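Local coordinates for Avidin/streptavidin (Shewanella denitrificans, PDB 3SZH), which binds biotin with high affinity as a dimeric member of the avidin family, seen here without its ligand, at residues Ser94-Leu99 with Lys112-Phe117. Sequence-based numbering, arbitrary orientation. Where two conformers were deposited one is given.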
loop_
_atom_site.group_PDB
_atom_site.type_symbol
_atom_site.label_atom_id
_atom_site.label_comp_id
_atom_site.label_asym_id
_atom_site.label_seq_id
_atom_site.Cartn_x
_atom_site.Cartn_y
_atom_site.Cartn_z
ATOM N N SER B 94 -11.499 9.132 -1.222
ATOM C CA SER B 94 -11.937 8.291 -2.315
ATOM C C SER B 94 -10.768 7.402 -2.704
ATOM O O SER B 94 -9.679 7.909 -2.983
ATOM C CB SER B 94 -12.372 9.171 -3.477
ATOM O OG SER B 94 -12.788 8.367 -4.542
ATOM N N THR B 95 -11.012 6.090 -2.754
ATOM C CA THR B 95 -9.939 5.113 -2.922
ATOM C C THR B 95 -10.257 4.052 -3.959
ATOM O O THR B 95 -11.417 3.727 -4.228
ATOM C CB THR B 95 -9.591 4.362 -1.601
ATOM O OG1 THR B 95 -10.636 3.448 -1.277
ATOM C CG2 THR B 95 -9.350 5.308 -0.442
ATOM N N LEU B 96 -9.188 3.443 -4.465
ATOM C CA LEU B 96 -9.234 2.192 -5.192
ATOM C C LEU B 96 -8.352 1.219 -4.420
ATOM O O LEU B 96 -7.226 1.572 -4.049
ATOM C CB LEU B 96 -8.678 2.366 -6.600
ATOM C CG LEU B 96 -9.426 3.356 -7.484
ATOM C CD1 LEU B 96 -8.748 3.449 -8.850
ATOM C CD2 LEU B 96 -10.904 2.981 -7.625
ATOM N N TRP B 97 -8.848 0.009 -4.186
ATOM C CA TRP B 97 -8.089 -0.982 -3.432
ATOM C C TRP B 97 -7.792 -2.212 -4.264
ATOM O O TRP B 97 -8.459 -2.512 -5.266
ATOM C CB TRP B 97 -8.811 -1.367 -2.135
ATOM C CG TRP B 97 -10.228 -1.847 -2.286
ATOM C CD1 TRP B 97 -11.362 -1.111 -2.102
ATOM C CD2 TRP B 97 -10.668 -3.178 -2.633
ATOM N NE1 TRP B 97 -12.480 -1.891 -2.298
ATOM C CE2 TRP B 97 -12.086 -3.163 -2.617
ATOM C CE3 TRP B 97 -10.007 -4.386 -2.913
ATOM C CZ2 TRP B 97 -12.853 -4.294 -2.906
ATOM C CZ3 TRP B 97 -10.771 -5.504 -3.197
ATOM C CH2 TRP B 97 -12.185 -5.446 -3.208
ATOM N N GLN B 98 -6.769 -2.914 -3.804
ATOM C CA GLN B 98 -6.353 -4.207 -4.344
ATOM C C GLN B 98 -6.167 -5.149 -3.170
ATOM O O GLN B 98 -5.554 -4.785 -2.150
ATOM C CB GLN B 98 -5.049 -4.070 -5.123
ATOM C CG GLN B 98 -5.116 -3.059 -6.289
ATOM C CD GLN B 98 -3.849 -3.052 -7.113
ATOM O OE1 GLN B 98 -2.727 -2.998 -6.591
ATOM N NE2 GLN B 98 -4.013 -3.119 -8.406
ATOM N N LEU B 99 -6.647 -6.379 -3.333
ATOM C CA LEU B 99 -6.551 -7.442 -2.338
ATOM C C LEU B 99 -5.761 -8.600 -2.931
ATOM O O LEU B 99 -6.167 -9.159 -3.954
ATOM C CB LEU B 99 -7.969 -7.903 -1.971
ATOM C CG LEU B 99 -8.247 -9.110 -1.053
ATOM C CD1 LEU B 99 -8.049 -10.469 -1.707
ATOM C CD2 LEU B 99 -7.458 -9.027 0.231
ATOM N N LYS B 112 -10.020 -6.309 -6.945
ATOM C CA LYS B 112 -10.008 -4.858 -6.953
ATOM C C LYS B 112 -11.379 -4.294 -6.693
ATOM O O LYS B 112 -12.389 -4.897 -7.065
ATOM C CB LYS B 112 -9.530 -4.314 -8.301
ATOM C CG LYS B 112 -8.107 -4.620 -8.675
ATOM C CD LYS B 112 -7.807 -4.094 -10.069
ATOM C CE LYS B 112 -6.415 -4.500 -10.493
ATOM N NZ LYS B 112 -6.158 -5.911 -10.091
ATOM N N GLY B 113 -11.412 -3.096 -6.124
ATOM C CA GLY B 113 -12.663 -2.382 -5.970
ATOM C C GLY B 113 -12.467 -0.947 -5.556
ATOM O O GLY B 113 -11.338 -0.440 -5.518
ATOM N N GLN B 114 -13.588 -0.289 -5.280
ATOM C CA GLN B 114 -13.590 1.125 -4.891
ATOM C C GLN B 114 -14.236 1.271 -3.537
ATOM O O GLN B 114 -15.303 0.731 -3.300
ATOM C CB GLN B 114 -14.321 2.063 -5.894
ATOM C CG GLN B 114 -14.685 3.454 -5.242
ATOM C CD GLN B 114 -14.215 4.754 -5.974
ATOM O OE1 GLN B 114 -14.743 5.096 -7.053
ATOM N NE2 GLN B 114 -13.296 5.534 -5.324
ATOM N N ASP B 115 -13.580 2.013 -2.643
ATOM C CA ASP B 115 -14.178 2.392 -1.344
ATOM C C ASP B 115 -14.166 3.897 -1.226
ATOM O O ASP B 115 -13.162 4.546 -1.567
ATOM C CB ASP B 115 -13.348 1.863 -0.163
ATOM C CG ASP B 115 -13.540 0.395 0.136
ATOM O OD1 ASP B 115 -14.397 -0.286 -0.471
ATOM O OD2 ASP B 115 -12.783 -0.078 1.005
ATOM N N VAL B 116 -15.268 4.471 -0.735
ATOM C CA VAL B 116 -15.286 5.886 -0.379
ATOM C C VAL B 116 -15.492 5.962 1.115
ATOM O O VAL B 116 -16.452 5.413 1.645
ATOM C CB VAL B 116 -16.371 6.675 -1.135
ATOM C CG1 VAL B 116 -16.384 8.097 -0.630
ATOM C CG2 VAL B 116 -16.087 6.627 -2.653
ATOM N N PHE B 117 -14.521 6.567 1.799
ATOM C CA PHE B 117 -14.551 6.712 3.249
ATOM C C PHE B 117 -15.028 8.128 3.552
ATOM O O PHE B 117 -14.627 9.094 2.891
ATOM C CB PHE B 117 -13.150 6.483 3.846
ATOM C CG PHE B 117 -12.642 5.085 3.738
ATOM C CD1 PHE B 117 -12.050 4.632 2.559
ATOM C CD2 PHE B 117 -12.731 4.229 4.826
ATOM C CE1 PHE B 117 -11.563 3.333 2.476
ATOM C CE2 PHE B 117 -12.235 2.924 4.754
ATOM C CZ PHE B 117 -11.651 2.476 3.582
HETATM O O HOH W 1 -15.628 -2.119 -2.699
#
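Trp97 lies flat over the backbone of Gly113 in the antiparallel hairpin of strands 92-101 and 111-119, which are neighbours in the eight-stranded avidin beta barrel. CG of Trp97 sits between its own backbone N and carbonyl carbon (chi1 55°), which brings it close to Gly113 O on the partner strand. Gly113 N lies over the centre of the indole, 3.4 Å above its plane. Gly113 CA makes a CH-pi contact with the five-membered ring, 3.8 Å from its centroid. The indole, at CZ2, takes up the room that a CB on Gly113 would need. The backbones of the pair are hydrogen-bonded both ways, with Trp97 N 2.9 Å from Gly113 O.

At the indole edge, Trp97 NE1 makes a weak bond to Asp115 OD1 (3.1 Å). The ring and carboxylate planes are 51° apart. The same N-H is shared with a water, which lies in the ring plane and close to Gln114 O. An alanine in place of Trp97 would probably leave the Gly113 backbone without its indole cover and Asp115 OD1 without its indole donor.

On the same face of the sheet, Thr95 grips Asp115 O twice. Thr95 N and Thr95 OG1 both donate to Asp115 O, at 2.9 and 2.8 Å.

On the other face, Gln114 bends at chi2 (126°) back across the hairpin. Its NE2 makes weak bonds to Thr95 O (2.8 Å) and Ser94 OG (3.0 Å). Leu96 CD2 packs on Gln114 CB, and Leu96 also touches Gln98 of the second subunit.

Asp115, Trp80 and Trp97 are placed as in the biotin pocket of streptavidin, consistent with a role in ligand binding. The Trp80 ring meets those of Trp97 and Phe117. A second shell fixes the carboxylate: Gln16 NE2 binds Asp115 OD1, and Trp80 NE1 binds Asp115 OD2.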